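D-isomer specific 2-hydroxyacid dehydrogenase NAD-binding (Xanthobacter autotrophicus, PDB 4XA8) probably works as an NAD(P)-dependent oxidoreductase of the D-2-hydroxyacid dehydrogenase family, binding the nicotinamide cofactor in a Rossmann-type domain. Local coordinates at residues V11-V16 / H62-R67; D21-L26 / L33-A38; I122-R127 / R133-H138; E190-F195 / A218-H223; I301-I304 / V310-Q313. All blocks are in the same frame, centred on the assembly; numbering follows the deposited sequence. Where two conformers were deposited one is given.

Interaction 1 (V11-V16 / H62-R67); sequences VFYSAV and HGFFAR
Phe-64 reaches strand 9-13 with the far end of its ring, where CZ sits between two side chains: it comes to 4.0 Å from Val-11 CG2 and 3.9 Å from Tyr-13 CB. The Val-11 methyl lies at the rim of the phenyl ring, near its plane, and the two side chains approach head-on. Tyr-13 instead turns the edge of its phenol ring toward the face of Phe-64, an edge-to-face pair with centroids 5.6 Å apart and planes inclined at 51°. Both rings swing out from their backbones with CG opposite the main-chain nitrogen (chi1 -176° in Tyr-13, 178° in Phe-64), which carries each across the more than 9 Å between the segments' CA atoms. No hydrogen bond crosses; the contact is buried and apolar. One layer out, Tyr-13 OH is held by the backbone N of Gly-41, fixing the far end of the phenol. On the other side, Phe-64 leads into a 3-10 turn, where Ala-66 N bonds to Gly-63 O at 3.2 Å. Phe-68 meets the Phe-64 ring edge-to-face. Strand 9-13 lies between strands 34-37 and 52-57 in the five-stranded parallel sheet, whose order 2-1-3-4-5 is that of a flavodoxin-like domain, and the loop after strand 52-57 folds back so that Phe-64 also packs on Val-57 and Ala-38.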
# COMPACT_ATOMS: atom_id res chain seq x y z
N VAL A 11 -18.87 -15.75 27.29
CA VAL A 11 -17.44 -16.04 27.41
C VAL A 11 -16.74 -15.77 26.07
O VAL A 11 -17.24 -16.18 25.02
CB VAL A 11 -17.16 -17.50 27.87
CG1 VAL A 11 -17.57 -18.52 26.81
CG2 VAL A 11 -15.68 -17.69 28.16
N PHE A 12 -15.60 -15.11 26.15
CA PHE A 12 -14.76 -14.77 25.02
C PHE A 12 -13.45 -15.57 25.04
O PHE A 12 -12.74 -15.63 26.09
CB PHE A 12 -14.33 -13.30 25.15
CG PHE A 12 -13.45 -12.80 24.04
CD1 PHE A 12 -12.08 -12.94 24.09
CD2 PHE A 12 -14.01 -12.17 22.93
CE1 PHE A 12 -11.27 -12.44 23.07
CE2 PHE A 12 -13.20 -11.70 21.90
CZ PHE A 12 -11.84 -11.82 21.99
N TYR A 13 -13.10 -16.15 23.89
CA TYR A 13 -11.78 -16.74 23.74
C TYR A 13 -11.17 -16.39 22.37
O TYR A 13 -11.73 -16.71 21.31
CB TYR A 13 -11.77 -18.28 23.91
CG TYR A 13 -10.36 -18.81 23.84
CD1 TYR A 13 -9.77 -19.08 22.61
CD2 TYR A 13 -9.60 -18.99 24.99
CE1 TYR A 13 -8.46 -19.51 22.53
CE2 TYR A 13 -8.28 -19.45 24.92
CZ TYR A 13 -7.72 -19.71 23.67
OH TYR A 13 -6.41 -20.15 23.55
N SER A 14 -9.98 -15.82 22.40
CA SER A 14 -9.17 -15.75 21.17
C SER A 14 -7.70 -15.47 21.49
O SER A 14 -7.41 -14.63 22.31
CB SER A 14 -9.72 -14.70 20.22
OG SER A 14 -8.84 -14.55 19.10
N ALA A 15 -6.77 -16.18 20.84
CA ALA A 15 -5.33 -15.85 20.97
C ALA A 15 -4.90 -14.74 20.00
O ALA A 15 -3.75 -14.27 20.07
CB ALA A 15 -4.49 -17.10 20.72
N VAL A 16 -5.81 -14.33 19.10
CA VAL A 16 -5.47 -13.38 18.03
C VAL A 16 -6.34 -12.10 18.07
O VAL A 16 -6.32 -11.32 17.14
CB VAL A 16 -5.44 -14.05 16.62
CG1 VAL A 16 -4.42 -15.16 16.57
CG2 VAL A 16 -6.80 -14.62 16.25
N HIS A 62 -8.77 -27.37 22.74
CA HIS A 62 -9.48 -28.67 22.68
C HIS A 62 -10.25 -28.85 24.00
O HIS A 62 -9.71 -28.63 25.08
CB HIS A 62 -8.47 -29.81 22.46
N GLY A 63 -11.54 -29.19 23.91
CA GLY A 63 -12.35 -29.40 25.11
C GLY A 63 -12.93 -28.14 25.74
O GLY A 63 -13.62 -28.22 26.74
N PHE A 64 -12.70 -26.97 25.13
CA PHE A 64 -13.16 -25.71 25.73
C PHE A 64 -14.69 -25.68 25.95
O PHE A 64 -15.18 -25.28 27.02
CB PHE A 64 -12.73 -24.55 24.85
CG PHE A 64 -13.17 -23.20 25.34
CD1 PHE A 64 -12.54 -22.58 26.41
CD2 PHE A 64 -14.20 -22.53 24.69
CE1 PHE A 64 -12.93 -21.30 26.81
CE2 PHE A 64 -14.59 -21.26 25.10
CZ PHE A 64 -13.94 -20.64 26.15
N PHE A 65 -15.45 -26.12 24.96
CA PHE A 65 -16.90 -25.96 25.08
C PHE A 65 -17.50 -26.88 26.12
O PHE A 65 -18.61 -26.62 26.57
CB PHE A 65 -17.62 -26.21 23.75
CG PHE A 65 -17.29 -25.20 22.70
CD1 PHE A 65 -17.68 -23.88 22.84
CD2 PHE A 65 -16.61 -25.59 21.55
CE1 PHE A 65 -17.38 -22.94 21.87
CE2 PHE A 65 -16.30 -24.65 20.57
CZ PHE A 65 -16.70 -23.33 20.73
N ALA A 66 -16.76 -27.92 26.52
CA ALA A 66 -17.28 -28.87 27.49
C ALA A 66 -17.37 -28.23 28.85
O ALA A 66 -18.00 -28.79 29.75
CB ALA A 66 -16.44 -30.13 27.56
N ARG A 67 -16.72 -27.10 29.02
CA ARG A 67 -16.79 -26.37 30.27
C ARG A 67 -18.18 -25.78 30.55
O ARG A 67 -18.44 -25.36 31.67
CB ARG A 67 -15.82 -25.17 30.25
CG ARG A 67 -14.33 -25.47 30.31
CD ARG A 67 -13.63 -24.15 29.96
NE ARG A 67 -12.18 -24.15 30.05
CZ ARG A 67 -11.47 -23.93 31.15
NH1 ARG A 67 -12.08 -23.71 32.31
NH2 ARG A 67 -10.14 -23.96 31.11

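Interaction 2 (D21-L26 / L33-A38); sequences DWKSAL and LDVRIA
Lys-23 and Val-35 lie where helix 21-26 runs antiparallel to strand 34-37, the short axes 9.0 Å apart at closest and 176° between their directions; the CA atoms of the two residues are 6.0 Å apart. Their side chains run alongside each other, pointing opposite ways. The lysine CG leaves opposite the backbone N (chi1 179°) and the rest of the chain is extended, laying CG 3.8 Å from Val-35 CB. Helix 19-29 is the connection of a beta-alpha-beta unit joining the neighbouring parallel strands 9-13 and 34-37, and packs here on the second. Lys-23 NZ donates to Val-35 O at 3.2 Å, 22° out of the carbonyl plane; NZ also gives a weak hydrogen bond to a water that accepts from Ile-37 N. Ile-37 CD1 flanks Lys-23 CD at 4.0 Å. Cutting back to an alanine would probably uncover Val-35 and Ile-37 and leave Val-35 O without its ammonium donor. Further along, Leu-26 CB meets Val-35 CG2 at 4.2 Å and Leu-33 CD2 at 4.3 Å.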
# COMPACT_ATOMS: atom_id res chain seq x y z
N ASP A 21 -11.26 -5.16 24.48
CA ASP A 21 -11.92 -4.30 23.52
C ASP A 21 -13.30 -4.87 23.18
O ASP A 21 -14.23 -4.12 22.94
CB ASP A 21 -11.14 -4.25 22.22
CG ASP A 21 -9.83 -3.53 22.35
OD1 ASP A 21 -9.63 -2.80 23.35
OD2 ASP A 21 -9.01 -3.69 21.43
N TRP A 22 -13.40 -6.19 23.09
CA TRP A 22 -14.68 -6.81 22.81
C TRP A 22 -15.61 -6.67 24.00
O TRP A 22 -16.80 -6.46 23.82
CB TRP A 22 -14.51 -8.29 22.43
CG TRP A 22 -14.08 -8.44 21.04
CD1 TRP A 22 -12.78 -8.46 20.57
CD2 TRP A 22 -14.93 -8.51 19.89
NE1 TRP A 22 -12.79 -8.59 19.20
CE2 TRP A 22 -14.10 -8.63 18.77
CE3 TRP A 22 -16.32 -8.47 19.71
CZ2 TRP A 22 -14.61 -8.71 17.48
CZ3 TRP A 22 -16.82 -8.57 18.42
CH2 TRP A 22 -15.97 -8.72 17.34
N LYS A 23 -15.07 -6.79 25.21
CA LYS A 23 -15.86 -6.65 26.42
C LYS A 23 -16.46 -5.24 26.51
O LYS A 23 -17.66 -5.08 26.79
CB LYS A 23 -15.01 -6.97 27.65
CG LYS A 23 -15.74 -6.83 28.99
CD LYS A 23 -14.93 -7.42 30.14
CE LYS A 23 -15.70 -7.35 31.47
NZ LYS A 23 -15.13 -8.29 32.49
N SER A 24 -15.64 -4.23 26.24
CA SER A 24 -16.11 -2.84 26.28
C SER A 24 -17.23 -2.56 25.30
O SER A 24 -18.22 -1.93 25.63
CB SER A 24 -14.97 -1.90 25.98
OG SER A 24 -14.06 -1.97 27.05
N ALA A 25 -17.05 -3.06 24.08
CA ALA A 25 -18.02 -2.88 23.01
C ALA A 25 -19.34 -3.62 23.30
O ALA A 25 -20.43 -3.06 23.13
CB ALA A 25 -17.41 -3.37 21.68
N LEU A 26 -19.23 -4.85 23.77
CA LEU A 26 -20.41 -5.65 24.12
C LEU A 26 -21.19 -5.05 25.31
O LEU A 26 -22.42 -4.90 25.27
CB LEU A 26 -19.99 -7.08 24.40
CG LEU A 26 -19.62 -7.88 23.16
CD1 LEU A 26 -18.83 -9.10 23.62
CD2 LEU A 26 -20.86 -8.28 22.37
N LEU A 33 -24.42 -6.71 30.56
CA LEU A 33 -24.21 -8.06 30.00
C LEU A 33 -22.93 -8.52 30.70
O LEU A 33 -22.01 -7.73 30.85
CB LEU A 33 -24.01 -8.05 28.48
CG LEU A 33 -23.58 -9.37 27.82
CD1 LEU A 33 -24.67 -10.41 27.94
CD2 LEU A 33 -23.20 -9.21 26.35
N ASP A 34 -22.91 -9.78 31.14
CA ASP A 34 -21.77 -10.35 31.85
C ASP A 34 -20.86 -10.98 30.81
O ASP A 34 -21.26 -11.93 30.13
CB ASP A 34 -22.26 -11.42 32.82
CG ASP A 34 -21.16 -11.94 33.75
OD1 ASP A 34 -20.02 -11.43 33.73
OD2 ASP A 34 -21.47 -12.86 34.53
N VAL A 35 -19.66 -10.44 30.68
CA VAL A 35 -18.71 -10.84 29.66
C VAL A 35 -17.52 -11.31 30.45
O VAL A 35 -17.00 -10.59 31.31
CB VAL A 35 -18.27 -9.69 28.72
CG1 VAL A 35 -17.32 -10.21 27.64
CG2 VAL A 35 -19.45 -9.01 28.06
N ARG A 36 -17.10 -12.54 30.17
CA ARG A 36 -15.99 -13.13 30.85
C ARG A 36 -14.96 -13.51 29.81
O ARG A 36 -15.25 -14.21 28.83
CB ARG A 36 -16.47 -14.35 31.61
CG ARG A 36 -17.65 -14.07 32.52
CD ARG A 36 -18.15 -15.34 33.16
NE ARG A 36 -19.34 -15.06 33.94
CZ ARG A 36 -20.02 -15.96 34.65
NH1 ARG A 36 -19.63 -17.23 34.69
NH2 ARG A 36 -21.08 -15.56 35.32
N ILE A 37 -13.74 -13.02 30.03
CA ILE A 37 -12.64 -13.24 29.09
C ILE A 37 -11.88 -14.46 29.56
O ILE A 37 -11.33 -14.45 30.67
CB ILE A 37 -11.72 -12.02 29.00
CG1 ILE A 37 -12.52 -10.82 28.46
CG2 ILE A 37 -10.53 -12.27 28.05
CD1 ILE A 37 -11.84 -9.47 28.69
N ALA A 38 -11.88 -15.51 28.74
CA ALA A 38 -11.10 -16.71 29.04
C ALA A 38 -9.68 -16.43 28.64
O ALA A 38 -9.45 -15.81 27.59
CB ALA A 38 -11.62 -17.91 28.27
O HOH W 1 -13.39 -11.08 32.34

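Interaction 3 (I122-R127 / R133-H138); sequences IPTFER and RWHYVH
Phe-125 of helix 122-130 faces His-135 in the extended segment that follows, their CA atoms 6.6 Å apart. The imidazole is gripped on two sides. A chi1 of -170° sends His-135 CG opposite its backbone N and carries the ring to Thr-124 and Phe-125. Thr-124 CG2 sits over one face, 3.7 Å from the ring centroid and 30° off its normal, a CH-pi contact in which the methyl leans toward NE2 and CD2. Phe-125 CE1 comes up to the rim of the same ring, 3.6 Å from His-135 CD2, and the imidazole turns its edge toward the phenyl face in an offset edge-to-face pair, planes at 71°. His-135 O lies in the plane of the phenyl ring, at its edge, 3.6 Å from Phe-125 CE1. Beyond it, Phe-125 CZ runs head-on into Val-137, with CG1 at 3.7 Å. Rotation of the imidazole is fixed by Arg-133, whose NH1 donates to His-135 ND1 at 3.1 Å, close to the ring plane. Because ND1 accepts from a guanidinium, the imidazole is probably neutral, its proton likely on NE2. Arg-133 NH2 also gives a hydrogen bond to a water that donates to Thr-124 O, tying the loop to the helix. The second subunit covers this region: Phe-125 packs on its Pro-282, and Tyr-136 OH bonds to its Ala-15 O. The arrangement is consistent with the dimerisation arm that projects from the cofactor domain in this enzyme family.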
# COMPACT_ATOMS: atom_id res chain seq x y z
N ILE A 122 8.95 -1.96 -2.90
CA ILE A 122 9.16 -1.33 -1.59
C ILE A 122 10.14 -2.11 -0.68
O ILE A 122 10.91 -1.49 0.04
CB ILE A 122 7.82 -1.00 -0.90
CG1 ILE A 122 7.01 0.04 -1.76
CG2 ILE A 122 7.98 -0.49 0.51
CD1 ILE A 122 7.71 1.31 -2.17
N PRO A 123 10.10 -3.47 -0.67
CA PRO A 123 11.05 -4.19 0.21
C PRO A 123 12.53 -3.87 -0.07
O PRO A 123 13.33 -3.72 0.88
CB PRO A 123 10.69 -5.67 -0.03
CG PRO A 123 9.22 -5.60 -0.41
CD PRO A 123 9.06 -4.35 -1.22
N THR A 124 12.87 -3.68 -1.35
CA THR A 124 14.20 -3.29 -1.75
C THR A 124 14.56 -1.88 -1.24
O THR A 124 15.67 -1.65 -0.73
CB THR A 124 14.31 -3.41 -3.25
OG1 THR A 124 14.12 -4.78 -3.55
CG2 THR A 124 15.64 -2.91 -3.77
N PHE A 125 13.65 -0.95 -1.42
CA PHE A 125 13.82 0.40 -0.88
C PHE A 125 13.92 0.47 0.62
O PHE A 125 14.69 1.28 1.14
CB PHE A 125 12.75 1.36 -1.43
CG PHE A 125 12.84 1.51 -2.90
CD1 PHE A 125 13.94 2.18 -3.48
CD2 PHE A 125 11.89 0.99 -3.73
CE1 PHE A 125 14.02 2.31 -4.88
CE2 PHE A 125 11.99 1.07 -5.11
CZ PHE A 125 13.05 1.75 -5.68
N GLU A 126 13.15 -0.35 1.35
CA GLU A 126 13.19 -0.38 2.81
C GLU A 126 14.59 -0.81 3.23
O GLU A 126 15.15 -0.23 4.18
CB GLU A 126 12.13 -1.37 3.44
CG GLU A 126 10.69 -0.94 3.40
CD GLU A 126 9.67 -2.09 3.65
OE1 GLU A 126 10.01 -3.13 4.26
OE2 GLU A 126 8.51 -1.99 3.21
N ARG A 127 15.15 -1.82 2.55
CA ARG A 127 16.50 -2.33 2.80
C ARG A 127 17.54 -1.24 2.55
O ARG A 127 18.47 -1.04 3.32
CB ARG A 127 16.72 -3.53 1.84
CG ARG A 127 18.05 -4.25 1.82
CD ARG A 127 17.86 -5.57 1.03
NE ARG A 127 16.53 -6.17 1.29
CZ ARG A 127 15.70 -6.66 0.38
NH1 ARG A 127 16.02 -6.68 -0.92
NH2 ARG A 127 14.53 -7.17 0.76
N ARG A 133 21.34 4.34 1.64
CA ARG A 133 21.62 4.56 0.22
C ARG A 133 20.37 4.78 -0.62
O ARG A 133 19.33 4.21 -0.39
CB ARG A 133 22.49 3.45 -0.35
CG ARG A 133 21.76 2.21 -0.71
CD ARG A 133 22.67 1.02 -1.10
NE ARG A 133 21.73 -0.00 -1.40
CZ ARG A 133 21.06 -0.12 -2.54
NH1 ARG A 133 21.32 0.66 -3.64
NH2 ARG A 133 20.16 -1.06 -2.59
N TRP A 134 20.54 5.62 -1.63
CA TRP A 134 19.53 5.97 -2.60
C TRP A 134 19.59 4.93 -3.74
O TRP A 134 20.62 4.82 -4.45
CB TRP A 134 19.87 7.35 -3.07
CG TRP A 134 18.89 7.94 -4.00
CD1 TRP A 134 18.82 7.76 -5.34
CD2 TRP A 134 17.88 8.91 -3.67
NE1 TRP A 134 17.81 8.49 -5.87
CE2 TRP A 134 17.21 9.22 -4.87
CE3 TRP A 134 17.46 9.50 -2.47
CZ2 TRP A 134 16.13 10.09 -4.90
CZ3 TRP A 134 16.38 10.39 -2.51
CH2 TRP A 134 15.72 10.67 -3.70
N HIS A 135 18.53 4.12 -3.83
CA HIS A 135 18.43 3.00 -4.75
C HIS A 135 17.81 3.41 -6.08
O HIS A 135 16.83 4.13 -6.10
CB HIS A 135 17.56 1.90 -4.14
CG HIS A 135 17.59 0.62 -4.92
ND1 HIS A 135 18.73 -0.10 -5.10
CD2 HIS A 135 16.63 -0.05 -5.60
CE1 HIS A 135 18.49 -1.15 -5.86
NE2 HIS A 135 17.22 -1.14 -6.18
N TYR A 136 18.40 2.93 -7.18
CA TYR A 136 17.86 3.15 -8.56
C TYR A 136 17.27 1.83 -9.13
O TYR A 136 17.98 0.81 -9.20
CB TYR A 136 18.99 3.63 -9.48
CG TYR A 136 19.63 4.92 -9.06
CD1 TYR A 136 20.73 4.94 -8.22
CD2 TYR A 136 19.17 6.13 -9.55
CE1 TYR A 136 21.32 6.13 -7.83
CE2 TYR A 136 19.73 7.32 -9.18
CZ TYR A 136 20.79 7.33 -8.31
OH TYR A 136 21.33 8.55 -7.98
N VAL A 137 15.99 1.82 -9.50
CA VAL A 137 15.39 0.65 -10.19
C VAL A 137 14.89 1.08 -11.54
O VAL A 137 14.61 2.24 -11.76
CB VAL A 137 14.18 -0.02 -9.46
CG1 VAL A 137 14.60 -0.53 -8.10
CG2 VAL A 137 12.97 0.90 -9.34
N HIS A 138 14.76 0.11 -12.43
CA HIS A 138 14.27 0.34 -13.77
C HIS A 138 12.76 0.56 -13.65
O HIS A 138 12.06 -0.24 -13.03
CB HIS A 138 14.70 -0.83 -14.65
CG HIS A 138 16.20 -1.06 -14.63
ND1 HIS A 138 17.10 -0.20 -15.22
CD2 HIS A 138 16.95 -2.03 -14.04
CE1 HIS A 138 18.33 -0.64 -15.03
NE2 HIS A 138 18.27 -1.74 -14.31
O HOH W 2 18.30 -2.65 -1.08

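Interaction 4 (E190-F195 / A218-H223); sequences EALPGF and AERLAH
Arg-220 NH1 is hydrogen-bonded to the carbonyl oxygen of Leu-215, and the arm leading to it lies across Leu-192. A bend at chi2 (70°) brings it over: Leu-192 CD2 touches Arg-220 CG at 3.9 Å and also stands above one face of the guanidinium, toward its rim, the two side chains crossing at about a right angle. Three residues on, one helical turn along, His-223 N bonds to Arg-220 O at 3.1 Å, and the imidazole rests on Pro-193. These are two short helices of the Rossmann-type cofactor domain, 192-197 and 218-223, on either side of strand 201-204 in the chain, and Leu-192 reaches inward to Leu-150 of the parallel sheet. Pro-193 CB sits almost squarely over the His-223 ring, 3.8 Å from its centroid and 6° off the normal, a CH-pi contact; CG follows beside it, 3.7 Å from His-223 NE2. Glu-219 O lies over the opposite face of the ring, toward its rim. With a glycine in place of His-223, Pro-193 would probably lose its flat partner and a gap would open between the helices.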
# COMPACT_ATOMS: atom_id res chain seq x y z
N GLU A 190 -6.97 -27.91 -14.08
CA GLU A 190 -6.14 -28.07 -15.26
C GLU A 190 -5.50 -26.74 -15.70
O GLU A 190 -4.43 -26.75 -16.31
CB GLU A 190 -7.02 -28.65 -16.40
CG GLU A 190 -6.29 -29.21 -17.61
CD GLU A 190 -6.96 -30.47 -18.22
OE1 GLU A 190 -7.14 -31.49 -17.52
OE2 GLU A 190 -7.26 -30.46 -19.43
N ALA A 191 -6.19 -25.63 -15.42
CA ALA A 191 -5.71 -24.29 -15.77
C ALA A 191 -4.79 -23.67 -14.72
O ALA A 191 -4.18 -22.63 -14.96
CB ALA A 191 -6.90 -23.35 -16.03
N LEU A 192 -4.62 -24.33 -13.58
CA LEU A 192 -3.84 -23.76 -12.52
C LEU A 192 -2.35 -23.59 -12.84
O LEU A 192 -1.78 -22.54 -12.56
CB LEU A 192 -4.10 -24.58 -11.24
CG LEU A 192 -3.61 -24.07 -9.93
CD1 LEU A 192 -4.20 -22.69 -9.65
CD2 LEU A 192 -3.97 -25.14 -8.86
N PRO A 193 -1.72 -24.57 -13.48
CA PRO A 193 -0.32 -24.33 -13.83
C PRO A 193 -0.08 -23.15 -14.76
O PRO A 193 0.79 -22.36 -14.46
CB PRO A 193 0.11 -25.64 -14.49
CG PRO A 193 -0.74 -26.66 -13.84
CD PRO A 193 -2.08 -25.97 -13.74
N GLY A 194 -0.87 -23.00 -15.82
CA GLY A 194 -0.68 -21.86 -16.73
C GLY A 194 -1.03 -20.53 -16.03
O GLY A 194 -0.37 -19.52 -16.26
N PHE A 195 -2.04 -20.54 -15.17
CA PHE A 195 -2.42 -19.34 -14.38
C PHE A 195 -1.24 -18.89 -13.51
O PHE A 195 -0.88 -17.69 -13.51
CB PHE A 195 -3.65 -19.57 -13.49
CG PHE A 195 -3.84 -18.54 -12.38
CD1 PHE A 195 -4.43 -17.32 -12.66
CD2 PHE A 195 -3.45 -18.79 -11.06
CE1 PHE A 195 -4.58 -16.35 -11.66
CE2 PHE A 195 -3.63 -17.83 -10.05
CZ PHE A 195 -4.19 -16.61 -10.38
N ALA A 218 4.29 -27.83 -2.79
CA ALA A 218 5.54 -27.68 -3.55
C ALA A 218 5.33 -27.71 -5.07
O ALA A 218 5.90 -26.91 -5.79
CB ALA A 218 6.54 -28.75 -3.13
N GLU A 219 4.54 -28.65 -5.57
CA GLU A 219 4.32 -28.75 -7.01
C GLU A 219 3.72 -27.46 -7.62
O GLU A 219 4.17 -27.00 -8.69
CB GLU A 219 3.41 -29.94 -7.29
CG GLU A 219 3.18 -30.23 -8.76
CD GLU A 219 2.18 -31.35 -8.94
OE1 GLU A 219 2.43 -32.41 -8.35
OE2 GLU A 219 1.15 -31.16 -9.62
N ARG A 220 2.73 -26.88 -6.95
CA ARG A 220 2.07 -25.64 -7.44
C ARG A 220 2.95 -24.41 -7.30
O ARG A 220 2.94 -23.54 -8.18
CB ARG A 220 0.76 -25.39 -6.70
CG ARG A 220 -0.45 -26.02 -7.40
CD ARG A 220 -0.42 -27.49 -7.29
NE ARG A 220 -1.59 -28.17 -7.85
CZ ARG A 220 -2.58 -28.72 -7.14
NH1 ARG A 220 -2.62 -28.65 -5.82
NH2 ARG A 220 -3.55 -29.37 -7.77
N LEU A 221 3.63 -24.30 -6.17
CA LEU A 221 4.60 -23.24 -6.02
C LEU A 221 5.69 -23.23 -7.13
O LEU A 221 6.16 -22.15 -7.56
CB LEU A 221 5.26 -23.31 -4.64
CG LEU A 221 4.41 -22.99 -3.39
CD1 LEU A 221 5.23 -23.32 -2.14
CD2 LEU A 221 3.99 -21.53 -3.38
N ALA A 222 6.13 -24.42 -7.54
CA ALA A 222 7.13 -24.54 -8.58
C ALA A 222 6.62 -24.06 -9.95
O ALA A 222 7.43 -23.72 -10.80
CB ALA A 222 7.63 -25.96 -8.65
N HIS A 223 5.30 -23.97 -10.15
CA HIS A 223 4.74 -23.44 -11.41
C HIS A 223 4.86 -21.94 -11.54
O HIS A 223 4.80 -21.41 -12.64
CB HIS A 223 3.26 -23.77 -11.50
CG HIS A 223 2.97 -25.21 -11.68
ND1 HIS A 223 3.66 -26.00 -12.57
CD2 HIS A 223 2.02 -26.00 -11.13
CE1 HIS A 223 3.17 -27.23 -12.54
NE2 HIS A 223 2.17 -27.25 -11.67

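Interaction 5 (I301-I304 / V310-Q313); sequences IRRI and VLNQ
The guanidinium of Arg-303 carries Leu-311 on one face: Leu-311 CG stands over its centre, 3.7 Å from Arg-303 CZ, and the two branches spread across the plane, Leu-311 CD1 near Arg-303 NE at 3.9 Å and CD2 near Arg-303 NH1 at 3.8 Å. The leucine approaches at about a right angle to the arginine chain, which is extended from CG to NE, a shape that carries the guanidinium from helix 290-306 to the tail that follows. The N-H groups of Arg-303 are used by other residues: NE makes a salt bridge to Glu-299 OE2 one turn back, and NH2 bonds to the carbonyl oxygen of Pro-309. Beside this packing, Ile-304 CD1 meets Val-310 CG1 at 3.9 Å, the two side chains pointing the same way. Ile-304 puts CG1 opposite its backbone N (chi1 -158°), bringing CD1 over to the valine. The tail runs on past strand 95-97, Asn-312 sharing a backbone hydrogen bond with Arg-97, a residue that binds NADPH. No hydrogen bond joins the two segments: the charge is met by Glu-299 and a further N-H by Pro-309 O, which probably fix how the plane is turned, and its face, from which no N-H points, can take the aliphatic Leu-311.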
# COMPACT_ATOMS: atom_id res chain seq x y z
N ILE A 301 -28.15 -12.73 20.94
CA ILE A 301 -28.37 -13.13 22.32
C ILE A 301 -29.85 -12.99 22.63
O ILE A 301 -30.52 -13.95 23.14
CB ILE A 301 -27.49 -12.28 23.27
CG1 ILE A 301 -26.04 -12.78 23.12
CG2 ILE A 301 -28.03 -12.37 24.71
CD1 ILE A 301 -25.01 -12.03 23.93
N ARG A 302 -30.42 -11.83 22.32
CA ARG A 302 -31.84 -11.67 22.59
C ARG A 302 -32.71 -12.62 21.75
O ARG A 302 -33.67 -13.18 22.28
CB ARG A 302 -32.29 -10.20 22.48
CG ARG A 302 -32.33 -9.60 21.09
CD ARG A 302 -33.49 -8.63 21.00
NE ARG A 302 -34.77 -9.32 21.13
CZ ARG A 302 -35.44 -9.89 20.13
NH1 ARG A 302 -34.97 -9.89 18.88
NH2 ARG A 302 -36.59 -10.49 20.39
N ARG A 303 -32.37 -12.86 20.49
CA ARG A 303 -33.16 -13.81 19.69
C ARG A 303 -33.13 -15.23 20.27
O ARG A 303 -34.18 -15.87 20.38
CB ARG A 303 -32.71 -13.84 18.24
CG ARG A 303 -33.14 -12.61 17.47
CD ARG A 303 -32.30 -12.37 16.23
NE ARG A 303 -32.85 -11.31 15.37
CZ ARG A 303 -33.56 -11.51 14.27
NH1 ARG A 303 -34.00 -10.48 13.58
NH2 ARG A 303 -33.85 -12.74 13.84
N ILE A 304 -31.95 -15.70 20.65
CA ILE A 304 -31.81 -17.04 21.22
C ILE A 304 -32.63 -17.11 22.52
O ILE A 304 -33.31 -18.10 22.78
CB ILE A 304 -30.31 -17.46 21.38
CG1 ILE A 304 -30.16 -18.98 21.44
CG2 ILE A 304 -29.68 -16.89 22.63
CD1 ILE A 304 -30.23 -19.65 20.08
N VAL A 310 -31.67 -17.14 14.76
CA VAL A 310 -30.52 -16.25 14.87
C VAL A 310 -30.10 -15.75 13.48
O VAL A 310 -30.22 -16.47 12.48
CB VAL A 310 -29.34 -16.92 15.63
CG1 VAL A 310 -29.74 -17.23 17.06
CG2 VAL A 310 -28.80 -18.15 14.91
N LEU A 311 -29.63 -14.51 13.44
CA LEU A 311 -29.04 -13.93 12.24
C LEU A 311 -27.67 -14.57 11.97
O LEU A 311 -26.93 -14.93 12.93
CB LEU A 311 -28.88 -12.40 12.44
CG LEU A 311 -30.13 -11.54 12.76
CD1 LEU A 311 -29.77 -10.15 13.31
CD2 LEU A 311 -30.98 -11.37 11.52
N ASN A 312 -27.34 -14.73 10.69
CA ASN A 312 -25.99 -15.19 10.25
C ASN A 312 -25.54 -16.57 10.72
O ASN A 312 -24.38 -16.79 11.06
CB ASN A 312 -24.92 -14.16 10.63
CG ASN A 312 -25.14 -12.84 9.93
OD1 ASN A 312 -25.20 -12.79 8.71
ND2 ASN A 312 -25.28 -11.78 10.70
N GLN A 313 -26.46 -17.52 10.71
CA GLN A 313 -26.16 -18.89 11.14
C GLN A 313 -25.32 -19.63 10.08
O GLN A 313 -25.57 -19.48 8.89
CB GLN A 313 -27.46 -19.62 11.42
CG GLN A 313 -27.28 -20.92 12.18
CD GLN A 313 -28.58 -21.43 12.73
OE1 GLN A 313 -29.61 -20.76 12.63
NE2 GLN A 313 -28.55 -22.65 13.30

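Overall arrangement
From the N terminus, interaction 1 closes a long loop of the first domain, bringing the segment after strand 52-57 back to strand 9-13; interaction 2 is formed wholly within that loop, its strand 34-37 pairing with 9-13 in the sheet (Phe-12 and Ala-38). After the chain passes to the cofactor domain, interaction 3 closes a short loop at its outer end, against the second subunit, which interaction 1 also touches, and interaction 4 a wider one between two helices; their centres are 30 Å apart. Interaction 5 comes last and lies back in the first domain: Ile-301 packs on Leu-33 of interaction 2, so both chain ends build that domain. No contacts cross along the chain.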